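Pbp related beta-lactamase (Pyrococcus abyssi, PDB 2QMI) probably hydrolyses peptides as an octameric, self-compartmentalizing peptidase related to penicillin-binding proteins and beta-lactamases. Local coordinates at residues E410-C415 against E427-D432; R361-V366 against E406-D411; W276-G281 against E353-Y358. All blocks are in the same frame, centred on the assembly; numbering follows the deposited sequence.

Contact 1 of 3, residues E410-C415 against E427-D432; sequences EDFIKC and EFYIKD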
loop_
_atom_site.group_PDB
_atom_site.type_symbol
_atom_site.label_atom_id
_atom_site.label_comp_id
_atom_site.label_asym_id
_atom_site.label_seq_id
_atom_site.Cartn_x
_atom_site.Cartn_y
_atom_site.Cartn_z
ATOM N N GLU A 410 1.008 -34.982 29.266
ATOM C CA GLU A 410 -0.266 -34.261 29.304
ATOM C C GLU A 410 -0.245 -32.899 29.982
ATOM O O GLU A 410 -0.938 -31.976 29.561
ATOM C CB GLU A 410 -1.324 -35.118 30.014
ATOM C CG GLU A 410 -1.868 -36.275 29.201
ATOM C CD GLU A 410 -2.697 -35.816 28.023
ATOM O OE1 GLU A 410 -3.545 -34.908 28.210
ATOM O OE2 GLU A 410 -2.515 -36.369 26.911
ATOM N N ASP A 411 0.534 -32.785 31.049
ATOM C CA ASP A 411 0.609 -31.558 31.841
ATOM C C ASP A 411 1.983 -30.919 31.802
ATOM O O ASP A 411 2.214 -29.907 32.474
ATOM C CB ASP A 411 0.305 -31.910 33.288
ATOM C CG ASP A 411 1.215 -33.015 33.794
ATOM O OD1 ASP A 411 1.291 -34.054 33.101
ATOM O OD2 ASP A 411 1.867 -32.856 34.854
ATOM N N PHE A 412 2.895 -31.498 31.027
ATOM C CA PHE A 412 4.260 -30.986 30.986
ATOM C C PHE A 412 4.969 -31.193 29.651
ATOM O O PHE A 412 4.979 -32.303 29.112
ATOM C CB PHE A 412 5.059 -31.681 32.096
ATOM C CG PHE A 412 6.470 -31.200 32.235
ATOM C CD1 PHE A 412 6.738 -29.894 32.646
ATOM C CD2 PHE A 412 7.533 -32.053 31.973
ATOM C CE1 PHE A 412 8.055 -29.446 32.795
ATOM C CE2 PHE A 412 8.854 -31.618 32.119
ATOM C CZ PHE A 412 9.116 -30.311 32.531
ATOM N N ILE A 413 5.566 -30.125 29.129
ATOM C CA ILE A 413 6.321 -30.186 27.883
ATOM C C ILE A 413 7.675 -29.509 28.109
ATOM O O ILE A 413 7.730 -28.335 28.467
ATOM C CB ILE A 413 5.603 -29.451 26.721
ATOM C CG1 ILE A 413 4.257 -30.116 26.431
ATOM C CG2 ILE A 413 6.483 -29.470 25.464
ATOM C CD1 ILE A 413 3.422 -29.370 25.422
ATOM N N LYS A 414 8.763 -30.253 27.919
ATOM C CA LYS A 414 10.095 -29.688 28.089
ATOM C C LYS A 414 10.718 -29.539 26.705
ATOM O O LYS A 414 10.783 -30.503 25.944
ATOM C CB LYS A 414 10.956 -30.601 28.963
ATOM C CG LYS A 414 12.340 -30.053 29.251
ATOM C CD LYS A 414 13.068 -30.879 30.306
ATOM C CE LYS A 414 14.386 -30.230 30.704
ATOM N NZ LYS A 414 15.092 -30.986 31.780
ATOM N N CYS A 415 11.148 -28.328 26.369
ATOM C CA CYS A 415 11.756 -28.067 25.071
ATOM C C CYS A 415 13.149 -27.509 25.260
ATOM O O CYS A 415 13.548 -27.175 26.378
ATOM C CB CYS A 415 10.941 -27.045 24.277
ATOM S SG CYS A 415 9.228 -27.473 24.052
ATOM N N GLU A 427 10.235 -24.798 29.741
ATOM C CA GLU A 427 9.265 -25.724 30.326
ATOM C C GLU A 427 7.865 -25.131 30.351
ATOM O O GLU A 427 7.675 -23.989 30.763
ATOM C CB GLU A 427 9.662 -26.118 31.752
ATOM C CG GLU A 427 10.892 -27.002 31.852
ATOM C CD GLU A 427 12.162 -26.219 32.145
ATOM O OE1 GLU A 427 12.220 -25.535 33.193
ATOM O OE2 GLU A 427 13.108 -26.296 31.333
ATOM N N PHE A 428 6.898 -25.918 29.895
ATOM C CA PHE A 428 5.499 -25.516 29.859
ATOM C C PHE A 428 4.740 -26.337 30.899
ATOM O O PHE A 428 4.790 -27.567 30.868
ATOM C CB PHE A 428 4.905 -25.793 28.473
ATOM C CG PHE A 428 5.356 -24.832 27.411
ATOM C CD1 PHE A 428 4.762 -23.579 27.291
ATOM C CD2 PHE A 428 6.387 -25.169 26.539
ATOM C CE1 PHE A 428 5.189 -22.677 26.319
ATOM C CE2 PHE A 428 6.821 -24.273 25.563
ATOM C CZ PHE A 428 6.221 -23.027 25.455
ATOM N N TYR A 429 4.055 -25.665 31.823
ATOM C CA TYR A 429 3.277 -26.359 32.846
ATOM C C TYR A 429 1.786 -26.125 32.587
ATOM O O TYR A 429 1.287 -25.014 32.779
ATOM C CB TYR A 429 3.646 -25.852 34.249
ATOM C CG TYR A 429 5.074 -26.159 34.687
ATOM C CD1 TYR A 429 6.138 -25.347 34.291
ATOM C CD2 TYR A 429 5.355 -27.274 35.482
ATOM C CE1 TYR A 429 7.457 -25.638 34.676
ATOM C CE2 TYR A 429 6.662 -27.576 35.872
ATOM C CZ TYR A 429 7.709 -26.753 35.466
ATOM O OH TYR A 429 9.000 -27.039 35.864
ATOM N N ILE A 430 1.080 -27.166 32.146
ATOM C CA ILE A 430 -0.352 -27.047 31.856
ATOM C C ILE A 430 -1.183 -27.445 33.070
ATOM O O ILE A 430 -1.082 -28.568 33.555
ATOM C CB ILE A 430 -0.779 -27.933 30.647
ATOM C CG1 ILE A 430 -0.019 -27.521 29.383
ATOM C CG2 ILE A 430 -2.286 -27.779 30.391
ATOM C CD1 ILE A 430 1.396 -28.061 29.286
ATOM N N LYS A 431 -2.015 -26.525 33.552
ATOM C CA LYS A 431 -2.838 -26.780 34.730
ATOM C C LYS A 431 -3.936 -25.711 34.894
ATOM O O LYS A 431 -3.703 -24.517 34.674
ATOM C CB LYS A 431 -1.908 -26.840 35.957
ATOM C CG LYS A 431 -2.543 -26.756 37.350
ATOM C CD LYS A 431 -1.428 -26.755 38.419
ATOM C CE LYS A 431 -1.894 -26.257 39.797
ATOM N NZ LYS A 431 -2.813 -27.215 40.493
ATOM N N ASP A 432 -5.139 -26.164 35.257
ATOM C CA ASP A 432 -6.304 -25.292 35.461
ATOM C C ASP A 432 -6.562 -24.295 34.332
ATOM O O ASP A 432 -6.562 -23.082 34.566
ATOM C CB ASP A 432 -6.161 -24.538 36.784
#
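Phe412 CE1 sits over one face of the Tyr429 ring, 3.7 Å above its plane and displaced toward the rim. The two ring planes are inclined at 52°, so the pair is neither a parallel stack nor a T-shaped one. The Phe412 ring also meets the aliphatic part of Glu427, with Phe412 CZ 3.8 Å from Glu427 CG. CG of Phe412 is anti to the backbone N (chi1 -177°), and the side chain runs beside those of Tyr429 and Glu427, all on one face of the sheet. On the other face, the Phe428 ring receives Ile413 O and Cys415 SG at its edge; the sulfur is 4.3 Å from Phe428 CE2, a sulfur-aromatic contact.

These residues belong to the hairpin of strands 412-419 and 422-431, two neighbours in an eight-stranded antiparallel barrel. Ile413 and Phe428 form an antiparallel hydrogen-bonded pair: Phe428 N donates to Ile413 O at 2.9 Å, and Ile413 N to Phe428 O at 3.2 Å. Phe412 with Tyr429, and Lys414 with Glu427, are non-hydrogen-bonded pairs. Just before strand 412-419, Ile430 N reaches Asp411 O at 3.0 Å. Ile362 and Leu363 of helix 355-364 cover Ile413, while Glu427 packs on Arg157 of a second subunit.

The chemistry therefore divides by face. Ile413, Cys415 and Phe428 are buried and touch through carbon and sulfur, whereas the Phe412 side mixes aromatic carbon with charge. There Lys414 NZ and Glu427 OE2 stay 5.1 Å apart, too far for a salt bridge, though their opposite charges probably still favour one another; Lys414 also makes a cation-pi contact with Tyr425.

Contact 2 of 3, residues R361-V366 against E406-D411; sequences RILKKV and EVLEED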
loop_
_atom_site.group_PDB
_atom_site.type_symbol
_atom_site.label_atom_id
_atom_site.label_comp_id
_atom_site.label_asym_id
_atom_site.label_seq_id
_atom_site.Cartn_x
_atom_site.Cartn_y
_atom_site.Cartn_z
ATOM N N ARG A 361 -2.271 -32.835 20.034
ATOM C CA ARG A 361 -3.249 -32.349 20.999
ATOM C C ARG A 361 -2.575 -31.634 22.163
ATOM O O ARG A 361 -3.015 -30.565 22.570
ATOM C CB ARG A 361 -4.103 -33.508 21.534
ATOM C CG ARG A 361 -5.109 -33.083 22.602
ATOM C CD ARG A 361 -6.037 -34.233 23.005
ATOM N NE ARG A 361 -5.292 -35.469 23.254
ATOM C CZ ARG A 361 -4.522 -35.688 24.314
ATOM N NH1 ARG A 361 -4.394 -34.759 25.248
ATOM N NH2 ARG A 361 -3.858 -36.833 24.430
ATOM N N ILE A 362 -1.507 -32.225 22.693
ATOM C CA ILE A 362 -0.781 -31.622 23.812
ATOM C C ILE A 362 -0.124 -30.298 23.413
ATOM O O ILE A 362 -0.183 -29.325 24.157
ATOM C CB ILE A 362 0.307 -32.581 24.368
ATOM C CG1 ILE A 362 -0.331 -33.907 24.809
ATOM C CG2 ILE A 362 1.022 -31.935 25.546
ATOM C CD1 ILE A 362 -1.557 -33.736 25.682
ATOM N N LEU A 363 0.497 -30.260 22.237
ATOM C CA LEU A 363 1.148 -29.043 21.759
ATOM C C LEU A 363 0.160 -27.904 21.523
ATOM O O LEU A 363 0.504 -26.733 21.715
ATOM C CB LEU A 363 1.907 -29.316 20.466
ATOM C CG LEU A 363 3.152 -30.194 20.605
ATOM C CD1 LEU A 363 3.635 -30.621 19.215
ATOM C CD2 LEU A 363 4.242 -29.427 21.363
ATOM N N LYS A 364 -1.059 -28.235 21.094
ATOM C CA LYS A 364 -2.061 -27.197 20.847
ATOM C C LYS A 364 -2.331 -26.391 22.107
ATOM O O LYS A 364 -2.698 -25.223 22.033
ATOM C CB LYS A 364 -3.388 -27.791 20.365
ATOM C CG LYS A 364 -3.481 -28.083 18.874
ATOM C CD LYS A 364 -4.946 -27.965 18.399
ATOM C CE LYS A 364 -5.153 -28.451 16.964
ATOM N NZ LYS A 364 -5.169 -29.941 16.864
ATOM N N LYS A 365 -2.154 -27.025 23.260
ATOM C CA LYS A 365 -2.390 -26.371 24.544
ATOM C C LYS A 365 -1.378 -25.267 24.869
ATOM O O LYS A 365 -1.664 -24.351 25.641
ATOM C CB LYS A 365 -2.346 -27.403 25.673
ATOM C CG LYS A 365 -3.303 -28.584 25.548
ATOM C CD LYS A 365 -3.184 -29.449 26.806
ATOM C CE LYS A 365 -4.074 -30.691 26.777
ATOM N NZ LYS A 365 -3.842 -31.513 28.014
ATOM N N VAL A 366 -0.198 -25.365 24.277
ATOM C CA VAL A 366 0.880 -24.427 24.532
ATOM C C VAL A 366 0.848 -23.138 23.713
ATOM O O VAL A 366 1.568 -22.184 24.023
ATOM C CB VAL A 366 2.239 -25.173 24.364
ATOM C CG1 VAL A 366 3.319 -24.246 23.871
ATOM C CG2 VAL A 366 2.642 -25.786 25.693
ATOM N N GLU A 406 11.608 -32.196 23.883
ATOM C CA GLU A 406 12.465 -33.308 24.276
ATOM C C GLU A 406 11.685 -34.185 25.233
ATOM O O GLU A 406 12.061 -35.329 25.480
ATOM C CB GLU A 406 13.725 -32.793 24.978
ATOM C CG GLU A 406 14.651 -33.881 25.525
ATOM C CD GLU A 406 15.647 -33.338 26.554
ATOM O OE1 GLU A 406 16.545 -32.547 26.174
ATOM O OE2 GLU A 406 15.531 -33.694 27.755
ATOM N N VAL A 407 10.601 -33.639 25.779
ATOM C CA VAL A 407 9.764 -34.382 26.715
ATOM C C VAL A 407 8.307 -33.919 26.645
ATOM O O VAL A 407 8.002 -32.749 26.913
ATOM C CB VAL A 407 10.273 -34.222 28.177
ATOM C CG1 VAL A 407 9.391 -35.030 29.134
ATOM C CG2 VAL A 407 11.720 -34.695 28.287
ATOM N N LEU A 408 7.411 -34.835 26.274
ATOM C CA LEU A 408 5.988 -34.511 26.190
ATOM C C LEU A 408 5.116 -35.363 27.092
ATOM O O LEU A 408 5.194 -36.589 27.084
ATOM C CB LEU A 408 5.465 -34.657 24.765
ATOM C CG LEU A 408 5.785 -33.549 23.772
ATOM C CD1 LEU A 408 7.250 -33.627 23.389
ATOM C CD2 LEU A 408 4.908 -33.711 22.547
ATOM N N GLU A 409 4.272 -34.693 27.858
ATOM C CA GLU A 409 3.349 -35.349 28.763
ATOM C C GLU A 409 2.115 -34.463 28.747
ATOM O O GLU A 409 2.173 -33.336 28.257
ATOM C CB GLU A 409 3.960 -35.446 30.170
ATOM C CG GLU A 409 5.250 -36.286 30.193
ATOM C CD GLU A 409 5.907 -36.374 31.566
ATOM O OE1 GLU A 409 6.159 -35.317 32.184
ATOM O OE2 GLU A 409 6.190 -37.510 32.024
ATOM N N GLU A 410 1.008 -34.982 29.266
ATOM C CA GLU A 410 -0.266 -34.261 29.304
ATOM C C GLU A 410 -0.245 -32.899 29.982
ATOM O O GLU A 410 -0.938 -31.976 29.561
ATOM C CB GLU A 410 -1.324 -35.118 30.014
ATOM C CG GLU A 410 -1.868 -36.275 29.201
ATOM C CD GLU A 410 -2.697 -35.816 28.023
ATOM O OE1 GLU A 410 -3.545 -34.908 28.210
ATOM O OE2 GLU A 410 -2.515 -36.369 26.911
ATOM N N ASP A 411 0.534 -32.785 31.049
ATOM C CA ASP A 411 0.609 -31.558 31.841
ATOM C C ASP A 411 1.983 -30.919 31.802
ATOM O O ASP A 411 2.214 -29.907 32.474
ATOM C CB ASP A 411 0.305 -31.910 33.288
ATOM C CG ASP A 411 1.215 -33.015 33.794
ATOM O OD1 ASP A 411 1.291 -34.054 33.101
ATOM O OD2 ASP A 411 1.867 -32.856 34.854
#
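A three-residue salt-bridge network, Arg361 and Lys365 around Glu410, ties the C-terminal part of helix 355-364 and the residue or so after it to the connection between strands 400-408 and 412-419 of the barrel. Arg361 meets the carboxylate end-on. Its NH2 and NH1 both donate to Glu410 OE2, at 2.9 Å and 3.0 Å, and that oxygen lies in the guanidinium plane and uses its syn lone pair for the two. The guanidinium and carboxylate are nearly coplanar, their planes 23° apart. A weak third bond runs from NH1 to the other oxygen, OE1. The Glu410 chain is bent at chi2 (-68°), which turns CD back toward the helix, while the Lys365 chain is extended beyond CG and crosses that of Glu410 obliquely. Lys365 NZ makes two weak bonds to Glu410, one to the backbone O at 3.3 Å and one to OE1 at 3.4 Å.

Beside them, Ile362 crosses Glu410 at about a right angle. Its CD1 is only 3.1 Å from Glu410 OE2, a tight fit of a methyl against a carboxylate, and its CG2 lies 3.3 Å from Glu409 O. Farther from the charges, Leu363 CG rests 4.4 Å from Leu408 CD2.

Glu410 is thus held by two cationic side chains. The in-plane pair of bonds from Arg361 fixes OE2, and the weak bonds from Arg361 NH1 and Lys365 NZ to OE1 help hold the turn of the carboxylate; Lys365 adds its weak hold on the main chain. Two positive groups so near would be expected to favour the ionised form of Glu410.

Contact 3 of 3, residues W276-G281 against E353-Y358; sequences WEIFGG and ELPFIY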
loop_
_atom_site.group_PDB
_atom_site.type_symbol
_atom_site.label_atom_id
_atom_site.label_comp_id
_atom_site.label_asym_id
_atom_site.label_seq_id
_atom_site.Cartn_x
_atom_site.Cartn_y
_atom_site.Cartn_z
ATOM N N TRP A 276 12.470 -41.919 7.547
ATOM C CA TRP A 276 11.132 -41.799 8.141
ATOM C C TRP A 276 10.879 -42.747 9.298
ATOM O O TRP A 276 10.117 -43.709 9.169
ATOM C CB TRP A 276 10.079 -42.046 7.062
ATOM C CG TRP A 276 9.956 -40.911 6.096
ATOM C CD1 TRP A 276 9.765 -40.994 4.741
ATOM C CD2 TRP A 276 9.970 -39.511 6.417
ATOM N NE1 TRP A 276 9.658 -39.725 4.199
ATOM C CE2 TRP A 276 9.782 -38.800 5.206
ATOM C CE3 TRP A 276 10.123 -38.787 7.612
ATOM C CZ2 TRP A 276 9.745 -37.400 5.155
ATOM C CZ3 TRP A 276 10.085 -37.394 7.559
ATOM C CH2 TRP A 276 9.896 -36.717 6.335
ATOM N N GLU A 277 11.497 -42.462 10.437
ATOM C CA GLU A 277 11.344 -43.304 11.615
ATOM C C GLU A 277 10.209 -42.799 12.497
ATOM O O GLU A 277 10.253 -41.672 13.021
ATOM C CB GLU A 277 12.649 -43.319 12.400
ATOM C CG GLU A 277 12.890 -44.603 13.159
ATOM C CD GLU A 277 14.378 -44.870 13.351
ATOM O OE1 GLU A 277 14.742 -45.957 13.868
ATOM O OE2 GLU A 277 15.183 -43.979 12.974
ATOM N N ILE A 278 9.192 -43.637 12.663
ATOM C CA ILE A 278 8.047 -43.273 13.476
ATOM C C ILE A 278 7.851 -44.242 14.633
ATOM O O ILE A 278 7.810 -43.831 15.790
ATOM C CB ILE A 278 6.759 -43.231 12.627
ATOM C CG1 ILE A 278 6.937 -42.240 11.472
ATOM C CG2 ILE A 278 5.575 -42.819 13.503
ATOM C CD1 ILE A 278 5.759 -42.174 10.509
ATOM N N PHE A 279 7.739 -45.529 14.317
ATOM C CA PHE A 279 7.538 -46.553 15.337
ATOM C C PHE A 279 8.822 -47.305 15.701
ATOM O O PHE A 279 8.893 -47.944 16.751
ATOM C CB PHE A 279 6.469 -47.544 14.866
ATOM C CG PHE A 279 5.110 -46.922 14.680
ATOM C CD1 PHE A 279 4.258 -46.741 15.765
ATOM C CD2 PHE A 279 4.704 -46.470 13.426
ATOM C CE1 PHE A 279 3.026 -46.116 15.607
ATOM C CE2 PHE A 279 3.473 -45.841 13.253
ATOM C CZ PHE A 279 2.629 -45.662 14.346
ATOM N N GLY A 280 9.835 -47.247 14.845
ATOM C CA GLY A 280 11.064 -47.951 15.177
ATOM C C GLY A 280 12.065 -48.141 14.058
ATOM O O GLY A 280 12.737 -47.194 13.649
ATOM N N GLY A 281 12.193 -49.372 13.579
ATOM C CA GLY A 281 13.125 -49.648 12.502
ATOM C C GLY A 281 12.414 -49.913 11.188
ATOM O O GLY A 281 12.598 -50.965 10.575
ATOM N N GLU A 353 -1.625 -44.492 21.820
ATOM C CA GLU A 353 -0.581 -45.314 21.199
ATOM C C GLU A 353 0.062 -44.721 19.943
ATOM O O GLU A 353 1.150 -45.142 19.548
ATOM C CB GLU A 353 -1.144 -46.703 20.862
ATOM C CG GLU A 353 -1.704 -47.471 22.060
ATOM C CD GLU A 353 -0.714 -48.452 22.651
ATOM O OE1 GLU A 353 -0.421 -49.472 21.994
ATOM O OE2 GLU A 353 -0.224 -48.212 23.778
ATOM N N LEU A 354 -0.607 -43.767 19.302
ATOM C CA LEU A 354 -0.066 -43.144 18.095
ATOM C C LEU A 354 0.526 -41.779 18.427
ATOM O O LEU A 354 -0.199 -40.819 18.673
ATOM C CB LEU A 354 -1.160 -42.993 17.036
ATOM C CG LEU A 354 -1.805 -44.287 16.528
ATOM C CD1 LEU A 354 -2.930 -43.932 15.574
ATOM C CD2 LEU A 354 -0.754 -45.178 15.842
ATOM N N PRO A 355 1.862 -41.676 18.420
ATOM C CA PRO A 355 2.573 -40.429 18.728
ATOM C C PRO A 355 2.069 -39.173 18.026
ATOM O O PRO A 355 1.872 -38.145 18.673
ATOM C CB PRO A 355 4.032 -40.762 18.396
ATOM C CG PRO A 355 3.927 -41.904 17.418
ATOM C CD PRO A 355 2.801 -42.720 17.974
ATOM N N PHE A 356 1.838 -39.252 16.718
ATOM C CA PHE A 356 1.368 -38.086 15.988
ATOM C C PHE A 356 0.011 -37.581 16.452
ATOM O O PHE A 356 -0.387 -36.466 16.106
ATOM C CB PHE A 356 1.336 -38.340 14.467
ATOM C CG PHE A 356 0.762 -39.682 14.063
ATOM C CD1 PHE A 356 1.600 -40.745 13.752
ATOM C CD2 PHE A 356 -0.616 -39.863 13.949
ATOM C CE1 PHE A 356 1.078 -41.968 13.328
ATOM C CE2 PHE A 356 -1.149 -41.084 13.526
ATOM C CZ PHE A 356 -0.303 -42.134 13.216
ATOM N N ILE A 357 -0.696 -38.375 17.250
ATOM C CA ILE A 357 -2.007 -37.950 17.730
ATOM C C ILE A 357 -2.005 -37.225 19.080
ATOM O O ILE A 357 -2.625 -36.173 19.204
ATOM C CB ILE A 357 -2.990 -39.139 17.778
ATOM C CG1 ILE A 357 -3.135 -39.728 16.371
ATOM C CG2 ILE A 357 -4.355 -38.678 18.274
ATOM C CD1 ILE A 357 -4.078 -40.896 16.276
ATOM N N TYR A 358 -1.331 -37.764 20.096
ATOM C CA TYR A 358 -1.312 -37.071 21.386
ATOM C C TYR A 358 -0.372 -35.869 21.389
ATOM O O TYR A 358 -0.599 -34.885 22.104
ATOM C CB TYR A 358 -0.950 -38.015 22.542
ATOM C CG TYR A 358 0.286 -38.874 22.368
ATOM C CD1 TYR A 358 0.216 -40.101 21.710
ATOM C CD2 TYR A 358 1.511 -38.491 22.924
ATOM C CE1 TYR A 358 1.332 -40.938 21.617
ATOM C CE2 TYR A 358 2.637 -39.315 22.833
ATOM C CZ TYR A 358 2.538 -40.541 22.180
ATOM O OH TYR A 358 3.631 -41.374 22.091
#
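Phe279 has CG anti to its carbonyl carbon (chi1 -63°), and the far rim of its ring reaches Leu354, Pro355 and Phe356; in Phe356, CG lies between the backbone N and the carbonyl carbon (chi1 44°). The contact is an apolar cluster where the loop joining strands 272-273 and 283-284, in the beta-lactamase-like part of the chain, meets the start of helix 355-364, with Leu354 at the N-cap position.

Leu354 CD2 comes to the edge of the Phe279 ring, near its plane, 3.7 Å from CZ. Pro355 crosses Phe279 at about a right angle, its CD 4.1 Å from Phe279 CE1. Phe356 CE1 approaches the same rim obliquely and ends 4.1 Å from Phe279 CZ. CG2 of Ile278 makes three contacts: it lies 3.6 Å above one face of the neighbouring Phe279 ring, toward the rim, reaches Pro355 CG at 4.3 Å, and meets the Phe356 ring at its edge.

Helix 334-345 adds to the cluster through Met339, which touches both phenylalanines, and Tyr336, whose ring stacks on Phe356; Phe294 packs edge-to-face with Phe279. A second subunit also takes part, its Asn420 touching Ile278 and Phe356 and its Arg422 donating a hydrogen bond to Ile278 O. The contact between loop and helix is thus close to a subunit interface.

On the helix side the first turn is tied by Ile357 N to Leu354 O at 2.9 Å, and Leu354 CB sits 3.9 Å above one face of the Phe356 ring, offset toward its rim.

In the fold
Following the chain from the N terminus, contact 3 comes first: it closes a long loop from 276-281 to 353-358, joining the beta-lactamase-like part to the start of helix 355-364. Contact 2 opens directly afterwards on the same helix, and closes across the first barrel strands at 406-411. Contact 1 begins where contact 2 ends, sharing Glu410 and Asp411, and closes the short hairpin to 427-432. The three are in series, and none encloses or crosses another. Contacts 1 and 2 touch, with centres 6 Å apart; contact 3 lies about 15 Å from contact 2, centre to centre. Helix 355-364 thus links the first domain to the barrel.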